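Local structure of Two-component system response regulator/GGDEF domain protein (Aeromonas salmonicida, 3LUF) at residues Pro76-Ile84 / Val97-Ser105; Asp33-Ala41 / Leu58-Val69. The protein probably makes cyclic di-GMP from two GTP molecules through its GGDEF domain, while the part described here comprises two tandem receiver domains that bind magnesium. All coordinates share one frame; numbering follows the deposited sequence.

Contact 1. Residues Pro76-Ile84 / Val97-Ser105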
loop_
_atom_site.group_PDB
_atom_site.type_symbol
_atom_site.label_atom_id
_atom_site.label_comp_id
_atom_site.label_asym_id
_atom_site.label_seq_id
_atom_site.Cartn_x
_atom_site.Cartn_y
_atom_site.Cartn_z
ATOM N N PRO B 76 -2.494 8.659 -25.272
ATOM C CA PRO B 76 -1.897 7.540 -24.536
ATOM C C PRO B 76 -2.842 6.350 -24.688
ATOM O O PRO B 76 -4.071 6.531 -24.728
ATOM C CB PRO B 76 -1.896 8.030 -23.074
ATOM C CG PRO B 76 -1.999 9.534 -23.158
ATOM C CD PRO B 76 -2.845 9.799 -24.393
ATOM N N VAL B 77 -2.270 5.156 -24.693
ATOM C CA VAL B 77 -3.041 3.954 -24.989
ATOM C C VAL B 77 -2.876 2.918 -23.893
ATOM O O VAL B 77 -1.756 2.600 -23.474
ATOM C CB VAL B 77 -2.622 3.344 -26.335
ATOM C CG1 VAL B 77 -3.290 1.942 -26.585
ATOM C CG2 VAL B 77 -2.983 4.293 -27.496
ATOM N N VAL B 78 -4.008 2.408 -23.422
ATOM C CA VAL B 78 -4.038 1.215 -22.591
ATOM C C VAL B 78 -4.651 0.092 -23.415
ATOM O O VAL B 78 -5.737 0.253 -23.963
ATOM C CB VAL B 78 -4.880 1.484 -21.331
ATOM C CG1 VAL B 78 -5.264 0.163 -20.588
ATOM C CG2 VAL B 78 -4.147 2.502 -20.408
ATOM N N ILE B 79 -3.967 -1.040 -23.519
ATOM C CA ILE B 79 -4.486 -2.144 -24.334
ATOM C C ILE B 79 -5.537 -2.961 -23.595
ATOM O O ILE B 79 -5.380 -3.229 -22.410
ATOM C CB ILE B 79 -3.297 -3.027 -24.827
ATOM C CG1 ILE B 79 -2.561 -2.280 -25.974
ATOM C CG2 ILE B 79 -3.737 -4.476 -25.198
ATOM C CD1 ILE B 79 -1.265 -2.966 -26.404
ATOM N N LEU B 80 -6.600 -3.365 -24.305
ATOM C CA LEU B 80 -7.561 -4.341 -23.794
ATOM C C LEU B 80 -7.218 -5.673 -24.416
ATOM O O LEU B 80 -7.177 -5.783 -25.639
ATOM C CB LEU B 80 -8.999 -3.986 -24.198
ATOM C CG LEU B 80 -9.572 -2.623 -23.782
ATOM C CD1 LEU B 80 -10.876 -2.338 -24.553
ATOM C CD2 LEU B 80 -9.874 -2.627 -22.306
ATOM N N THR B 81 -6.971 -6.670 -23.563
ATOM C CA THR B 81 -6.457 -7.974 -24.030
ATOM C C THR B 81 -7.148 -9.149 -23.334
ATOM O O THR B 81 -7.383 -9.124 -22.146
ATOM C CB THR B 81 -4.925 -8.062 -23.921
ATOM O OG1 THR B 81 -4.468 -9.299 -24.492
ATOM C CG2 THR B 81 -4.428 -7.925 -22.485
ATOM N N ALA B 82 -7.490 -10.169 -24.109
ATOM C CA ALA B 82 -8.145 -11.349 -23.528
ATOM C C ALA B 82 -7.132 -12.306 -22.898
ATOM O O ALA B 82 -7.492 -13.168 -22.053
ATOM C CB ALA B 82 -9.034 -12.056 -24.584
ATOM N N ASP B 83 -5.868 -12.133 -23.282
ATOM C CA ASP B 83 -4.775 -12.945 -22.755
ATOM C C ASP B 83 -3.456 -12.175 -22.700
ATOM O O ASP B 83 -3.331 -11.094 -23.278
ATOM C CB ASP B 83 -4.616 -14.221 -23.586
ATOM C CG ASP B 83 -4.344 -13.936 -25.039
ATOM O OD1 ASP B 83 -3.432 -13.129 -25.329
ATOM O OD2 ASP B 83 -5.043 -14.523 -25.891
ATOM N N ILE B 84 -2.469 -12.759 -22.020
ATOM C CA ILE B 84 -1.182 -12.118 -21.789
ATOM C C ILE B 84 -0.040 -13.156 -21.832
ATOM O O ILE B 84 -0.246 -14.331 -21.526
ATOM C CB ILE B 84 -1.186 -11.327 -20.433
ATOM C CG1 ILE B 84 0.012 -10.363 -20.309
ATOM C CG2 ILE B 84 -1.279 -12.282 -19.224
ATOM C CD1 ILE B 84 0.134 -9.317 -21.424
ATOM N N VAL B 97 2.968 1.758 -24.951
ATOM C CA VAL B 97 1.674 1.551 -24.316
ATOM C C VAL B 97 1.831 1.875 -22.810
ATOM O O VAL B 97 2.849 1.546 -22.194
ATOM C CB VAL B 97 1.263 0.101 -24.528
ATOM C CG1 VAL B 97 0.068 -0.269 -23.723
ATOM C CG2 VAL B 97 1.002 -0.169 -26.024
ATOM N N LEU B 98 0.816 2.498 -22.235
ATOM C CA LEU B 98 0.798 2.872 -20.827
ATOM C C LEU B 98 0.678 1.663 -19.900
ATOM O O LEU B 98 1.429 1.546 -18.909
ATOM C CB LEU B 98 -0.408 3.777 -20.611
ATOM C CG LEU B 98 -0.563 4.709 -19.436
ATOM C CD1 LEU B 98 -1.543 5.815 -19.824
ATOM C CD2 LEU B 98 -1.060 3.954 -18.205
ATOM N N ASP B 99 -0.295 0.796 -20.198
ATOM C CA ASP B 99 -0.626 -0.349 -19.356
ATOM C C ASP B 99 -1.546 -1.246 -20.188
ATOM O O ASP B 99 -1.856 -0.917 -21.336
ATOM C CB ASP B 99 -1.307 0.167 -18.070
ATOM C CG ASP B 99 -1.335 -0.860 -16.934
ATOM O OD1 ASP B 99 -0.797 -1.987 -17.089
ATOM O OD2 ASP B 99 -1.894 -0.511 -15.859
ATOM N N TYR B 100 -1.948 -2.385 -19.637
ATOM C CA TYR B 100 -2.986 -3.188 -20.271
ATOM C C TYR B 100 -4.025 -3.607 -19.246
ATOM O O TYR B 100 -3.763 -3.606 -18.039
ATOM C CB TYR B 100 -2.412 -4.426 -20.987
ATOM C CG TYR B 100 -1.710 -5.386 -20.065
ATOM C CD1 TYR B 100 -2.357 -6.528 -19.584
ATOM C CD2 TYR B 100 -0.388 -5.140 -19.660
ATOM C CE1 TYR B 100 -1.690 -7.405 -18.735
ATOM C CE2 TYR B 100 0.272 -6.005 -18.811
ATOM C CZ TYR B 100 -0.376 -7.120 -18.349
ATOM O OH TYR B 100 0.309 -7.959 -17.501
ATOM N N VAL B 101 -5.199 -3.964 -19.755
ATOM C CA VAL B 101 -6.330 -4.394 -18.945
ATOM C C VAL B 101 -6.735 -5.755 -19.457
ATOM O O VAL B 101 -6.890 -5.951 -20.668
ATOM C CB VAL B 101 -7.524 -3.415 -19.075
ATOM C CG1 VAL B 101 -8.769 -3.934 -18.350
ATOM C CG2 VAL B 101 -7.145 -2.062 -18.496
HETATM N N MSE B 102 -6.863 -6.719 -18.551
HETATM C CA MSE B 102 -7.409 -8.011 -18.958
HETATM C C MSE B 102 -8.912 -7.911 -19.162
HETATM O O MSE B 102 -9.609 -7.310 -18.319
HETATM C CB MSE B 102 -7.103 -9.074 -17.892
HETATM C CG MSE B 102 -5.631 -9.305 -17.645
HETATM SE SE MSE B 102 -4.614 -9.933 -19.212
HETATM C CE MSE B 102 -5.665 -11.408 -19.843
ATOM N N LYS B 103 -9.422 -8.484 -20.261
ATOM C CA LYS B 103 -10.865 -8.431 -20.530
ATOM C C LYS B 103 -11.515 -9.803 -20.606
ATOM O O LYS B 103 -12.523 -9.975 -21.288
ATOM C CB LYS B 103 -11.219 -7.561 -21.754
ATOM C CG LYS B 103 -10.509 -7.975 -23.019
ATOM C CD LYS B 103 -11.119 -7.301 -24.235
ATOM C CE LYS B 103 -10.352 -7.718 -25.505
ATOM N NZ LYS B 103 -11.216 -7.387 -26.690
ATOM N N ASP B 104 -10.950 -10.757 -19.863
ATOM C CA ASP B 104 -11.466 -12.128 -19.878
ATOM C C ASP B 104 -12.634 -12.336 -18.918
ATOM O O ASP B 104 -13.295 -13.350 -19.001
ATOM C CB ASP B 104 -10.350 -13.157 -19.631
ATOM C CG ASP B 104 -9.692 -12.996 -18.273
ATOM O OD1 ASP B 104 -9.517 -11.862 -17.798
ATOM O OD2 ASP B 104 -9.327 -14.032 -17.680
ATOM N N SER B 105 -12.915 -11.357 -18.067
ATOM C CA SER B 105 -14.051 -11.408 -17.157
ATOM C C SER B 105 -14.521 -10.022 -16.820
ATOM O O SER B 105 -13.816 -9.023 -17.042
ATOM C CB SER B 105 -13.704 -12.129 -15.839
ATOM O OG SER B 105 -12.742 -11.359 -15.132
#
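Ile79 O is gripped twice by the neighbouring strand: Val101 N donates to Ile79 O over 2.8 Å, and the CA-H of Tyr100 adds a weaker contact. The strands 77-81 and 99-102 run parallel, at 27°; they are the last two strands of the receiver-domain sheet and form a beta-alpha-beta unit with helix 86-94 between them in the chain. The ladder continues as Thr81 N to Val101 O (3.0 Å) and Lys103 N to Thr81 O (2.8 Å). On the sheet face covered by helix 106-122, Val78 CG1 lies 3.6 Å from Val101 CG2. On the other face, Ile84 CD1 sits over the Tyr100 ring, 4.0 Å from its centroid, and Lys219 of the second subunit makes a cation-pi contact with the same ring. Lys103, extended beyond CG, runs past Leu80, with CD 3.9 Å from Leu80 CB, and delivers NZ to salt bridges with Asp55 and Glu11 beside the magnesium site, as in the receiver-domain family, where a lysine in this place typically pairs with the phosphorylatable aspartate. Bends at chi2 and chi3 (-61° and -50°) fold the selenomethionine Met102 back, setting its SE 3.8 Å from Thr81 CG2 and its CE 3.4 Å from Asp83 CA.

Contact 2. Residues Asp33-Ala41 / Leu58-Val69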
loop_
_atom_site.group_PDB
_atom_site.type_symbol
_atom_site.label_atom_id
_atom_site.label_comp_id
_atom_site.label_asym_id
_atom_site.label_seq_id
_atom_site.Cartn_x
_atom_site.Cartn_y
_atom_site.Cartn_z
ATOM N N ASP B 33 -16.236 8.581 -25.312
ATOM C CA ASP B 33 -16.542 8.298 -26.715
ATOM C C ASP B 33 -16.137 6.855 -26.993
ATOM O O ASP B 33 -14.958 6.499 -26.846
ATOM C CB ASP B 33 -15.750 9.229 -27.634
ATOM C CG ASP B 33 -16.251 10.670 -27.592
ATOM O OD1 ASP B 33 -17.459 10.892 -27.370
ATOM O OD2 ASP B 33 -15.428 11.582 -27.805
ATOM N N ALA B 34 -17.096 6.043 -27.449
ATOM C CA ALA B 34 -16.824 4.623 -27.670
ATOM C C ALA B 34 -17.244 4.170 -29.067
ATOM O O ALA B 34 -18.373 4.440 -29.495
ATOM C CB ALA B 34 -17.555 3.760 -26.617
ATOM N N PHE B 35 -16.348 3.450 -29.733
ATOM C CA PHE B 35 -16.585 3.007 -31.106
ATOM C C PHE B 35 -16.253 1.554 -31.269
ATOM O O PHE B 35 -15.443 1.002 -30.512
ATOM C CB PHE B 35 -15.749 3.841 -32.089
ATOM C CG PHE B 35 -15.966 5.291 -31.941
ATOM C CD1 PHE B 35 -17.122 5.878 -32.473
ATOM C CD2 PHE B 35 -15.050 6.082 -31.211
ATOM C CE1 PHE B 35 -17.363 7.235 -32.291
ATOM C CE2 PHE B 35 -15.272 7.436 -31.032
ATOM C CZ PHE B 35 -16.434 8.019 -31.566
ATOM N N ASP B 36 -16.910 0.918 -32.237
ATOM C CA ASP B 36 -16.613 -0.481 -32.530
ATOM C C ASP B 36 -15.573 -0.716 -33.626
ATOM O O ASP B 36 -15.279 -1.858 -33.925
ATOM C CB ASP B 36 -17.911 -1.280 -32.836
ATOM C CG ASP B 36 -18.663 -0.780 -34.072
ATOM O OD1 ASP B 36 -18.219 0.169 -34.758
ATOM O OD2 ASP B 36 -19.727 -1.374 -34.364
ATOM N N THR B 37 -15.022 0.360 -34.216
ATOM C CA THR B 37 -13.972 0.231 -35.215
ATOM C C THR B 37 -13.025 1.411 -35.040
ATOM O O THR B 37 -13.397 2.452 -34.467
ATOM C CB THR B 37 -14.513 0.360 -36.672
ATOM O OG1 THR B 37 -15.147 1.634 -36.811
ATOM C CG2 THR B 37 -15.507 -0.749 -36.985
ATOM N N LEU B 38 -11.810 1.225 -35.513
ATOM C CA LEU B 38 -10.816 2.282 -35.516
ATOM C C LEU B 38 -11.324 3.460 -36.361
ATOM O O LEU B 38 -11.142 4.615 -35.965
ATOM C CB LEU B 38 -9.481 1.729 -35.986
ATOM C CG LEU B 38 -8.333 2.733 -36.209
ATOM C CD1 LEU B 38 -8.012 3.411 -34.865
ATOM C CD2 LEU B 38 -7.129 2.022 -36.778
ATOM N N GLU B 39 -11.962 3.170 -37.504
ATOM C CA GLU B 39 -12.568 4.243 -38.325
ATOM C C GLU B 39 -13.522 5.180 -37.560
ATOM O O GLU B 39 -13.548 6.409 -37.791
ATOM C CB GLU B 39 -13.290 3.632 -39.537
ATOM C CG GLU B 39 -14.064 4.640 -40.367
ATOM C CD GLU B 39 -13.164 5.611 -41.146
ATOM O OE1 GLU B 39 -11.935 5.363 -41.302
ATOM O OE2 GLU B 39 -13.718 6.631 -41.612
ATOM N N GLY B 40 -14.333 4.623 -36.652
ATOM C CA GLY B 40 -15.198 5.458 -35.848
ATOM C C GLY B 40 -14.467 6.546 -35.082
ATOM O O GLY B 40 -15.051 7.578 -34.761
ATOM N N ALA B 41 -13.208 6.290 -34.761
ATOM C CA ALA B 41 -12.355 7.183 -33.966
ATOM C C ALA B 41 -11.406 8.026 -34.835
ATOM O O ALA B 41 -10.416 8.598 -34.326
ATOM C CB ALA B 41 -11.546 6.365 -32.969
ATOM N N LEU B 58 -9.684 -5.607 -33.783
ATOM C CA LEU B 58 -10.727 -4.722 -34.316
ATOM C C LEU B 58 -11.039 -5.110 -35.753
ATOM O O LEU B 58 -10.179 -5.671 -36.432
ATOM C CB LEU B 58 -10.282 -3.254 -34.240
ATOM C CG LEU B 58 -10.306 -2.723 -32.793
ATOM C CD1 LEU B 58 -9.523 -1.377 -32.753
ATOM C CD2 LEU B 58 -11.737 -2.624 -32.229
ATOM N N PRO B 59 -12.260 -4.814 -36.232
ATOM C CA PRO B 59 -12.598 -5.264 -37.595
ATOM C C PRO B 59 -11.673 -4.668 -38.643
ATOM O O PRO B 59 -11.346 -5.314 -39.634
ATOM C CB PRO B 59 -13.984 -4.705 -37.810
ATOM C CG PRO B 59 -14.603 -4.624 -36.480
ATOM C CD PRO B 59 -13.440 -4.309 -35.502
ATOM N N ASP B 60 -11.278 -3.423 -38.430
ATOM C CA ASP B 60 -10.358 -2.724 -39.338
ATOM C C ASP B 60 -8.923 -2.609 -38.756
ATOM O O ASP B 60 -8.041 -1.873 -39.282
ATOM C CB ASP B 60 -10.951 -1.369 -39.750
ATOM C CG ASP B 60 -11.323 -0.491 -38.559
ATOM O OD1 ASP B 60 -11.202 -0.960 -37.400
ATOM O OD2 ASP B 60 -11.797 0.655 -38.802
ATOM N N ALA B 61 -8.655 -3.416 -37.739
ATOM C CA ALA B 61 -7.311 -3.526 -37.166
ATOM C C ALA B 61 -7.252 -4.794 -36.331
ATOM O O ALA B 61 -7.247 -4.737 -35.115
ATOM C CB ALA B 61 -6.932 -2.259 -36.349
ATOM N N PRO B 62 -7.237 -5.962 -37.005
ATOM C CA PRO B 62 -7.446 -7.232 -36.324
ATOM C C PRO B 62 -6.214 -7.778 -35.624
ATOM O O PRO B 62 -6.323 -8.778 -34.918
ATOM C CB PRO B 62 -7.820 -8.162 -37.471
ATOM C CG PRO B 62 -7.126 -7.574 -38.651
ATOM C CD PRO B 62 -7.194 -6.123 -38.476
ATOM N N SER B 63 -5.059 -7.145 -35.838
ATOM C CA SER B 63 -3.797 -7.582 -35.200
ATOM C C SER B 63 -3.101 -6.428 -34.449
ATOM O O SER B 63 -1.874 -6.277 -34.537
ATOM C CB SER B 63 -2.857 -8.190 -36.256
ATOM O OG SER B 63 -3.461 -9.349 -36.866
ATOM N N GLY B 64 -3.875 -5.584 -33.764
ATOM C CA GLY B 64 -3.274 -4.590 -32.887
ATOM C C GLY B 64 -2.848 -3.278 -33.543
ATOM O O GLY B 64 -2.258 -2.449 -32.877
ATOM N N GLU B 65 -3.122 -3.102 -34.840
ATOM C CA GLU B 65 -2.750 -1.874 -35.572
ATOM C C GLU B 65 -3.265 -0.553 -34.991
ATOM O O GLU B 65 -2.645 0.484 -35.197
ATOM C CB GLU B 65 -3.116 -1.980 -37.060
ATOM C CG GLU B 65 -2.409 -3.177 -37.719
ATOM C CD GLU B 65 -3.238 -4.459 -37.709
ATOM O OE1 GLU B 65 -4.201 -4.568 -36.919
ATOM O OE2 GLU B 65 -2.899 -5.380 -38.488
ATOM N N ALA B 66 -4.405 -0.580 -34.289
ATOM C CA ALA B 66 -4.964 0.639 -33.710
ATOM C C ALA B 66 -4.078 1.266 -32.636
ATOM O O ALA B 66 -4.148 2.478 -32.418
ATOM C CB ALA B 66 -6.389 0.414 -33.193
ATOM N N VAL B 67 -3.203 0.459 -32.034
ATOM C CA VAL B 67 -2.336 0.963 -30.952
ATOM C C VAL B 67 -1.391 2.029 -31.494
ATOM O O VAL B 67 -1.344 3.150 -30.992
ATOM C CB VAL B 67 -1.555 -0.171 -30.258
ATOM C CG1 VAL B 67 -0.509 0.390 -29.235
ATOM C CG2 VAL B 67 -2.534 -1.127 -29.544
ATOM N N LYS B 68 -0.665 1.671 -32.540
ATOM C CA LYS B 68 0.299 2.582 -33.135
ATOM C C LYS B 68 -0.376 3.807 -33.745
ATOM O O LYS B 68 0.118 4.923 -33.615
ATOM C CB LYS B 68 1.136 1.833 -34.156
ATOM C CG LYS B 68 2.221 2.661 -34.842
ATOM C CD LYS B 68 3.000 1.734 -35.774
ATOM C CE LYS B 68 4.015 2.493 -36.608
ATOM N NZ LYS B 68 4.582 1.577 -37.626
ATOM N N VAL B 69 -1.501 3.600 -34.424
ATOM C CA VAL B 69 -2.262 4.697 -35.015
ATOM C C VAL B 69 -2.640 5.730 -33.965
ATOM O O VAL B 69 -2.458 6.928 -34.167
ATOM C CB VAL B 69 -3.523 4.195 -35.745
ATOM C CG1 VAL B 69 -4.435 5.353 -36.123
ATOM C CG2 VAL B 69 -3.115 3.397 -37.008
#
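Both carboxylate oxygens of Asp60 take a backbone N-H from the opposing loop: Leu38 N donates to OD1 of Asp60 at 3.0 Å, and Glu39 N to OD2 of Asp60 at 2.8 Å. Each oxygen is approached on its syn side, the Glu39 donor lying 19° out of the carboxylate plane, so the two consecutive amides fix the rotation of the group. Around the paired bonds, Thr37 CB and Glu39 CB both lie against Asp60 OD2. The Glu39 chain bends at chi2 and its end leads away from Asp60, which probably eases repulsion between the two carboxylates. Leu38 makes the apolar half of the contact. With its CG opposite the backbone N (chi1 173°), it extends to helix 65-72, where its CD1 meets Ala66 CB at 3.8 Å and its CD2 lies 4.2 Å from Val69 CG2. Pro59 closes the other end, its CD 3.4 Å from Asp36 O.

Here the loop after strand 31-35 of the receiver domain meets the loop that links strand 49-55, with the metal-binding Asp55, to the helix after it. The type I turn from Leu58 to Ala61, closed by backbone bonds in both directions, holds Asp60 at its third position. On the facing side an ST motif shapes the loop: Thr37 OG1 accepts from Gly40 N at 3.1 Å. Further out, Gly40 O stands 3.3 Å above the plane of the Phe35 ring, over its centre, and Ala41 O is bound by Arg73. The side chain of Pro59 also packs on Asp12, a magnesium ligand, while that of Leu58 comes within about 5 Å of the ion.

Both contacts belong to the first receiver domain and come in series along the chain: contact 2 closes at helix 65-72, and contact 1 opens with strand 77-81 directly after it. Their centres are 14 Å apart. The five-stranded parallel sheet runs in the order 31-35, 6-10, 49-55, 77-81, 99-102, so the two contacts reach its opposite outermost strands. Val67 bridges them: its CG1 packs 3.6 Å from Val97 CG2, and its CG2 packs 3.8 Å from Ile79 CG1. Lys103 of contact 1 salt-bridges Asp55, a magnesium ligand, and contact 2 shapes a loop beside the ion; both therefore border the site around Asp55, the predicted phosphorylation site, at the end of the central strand 49-55.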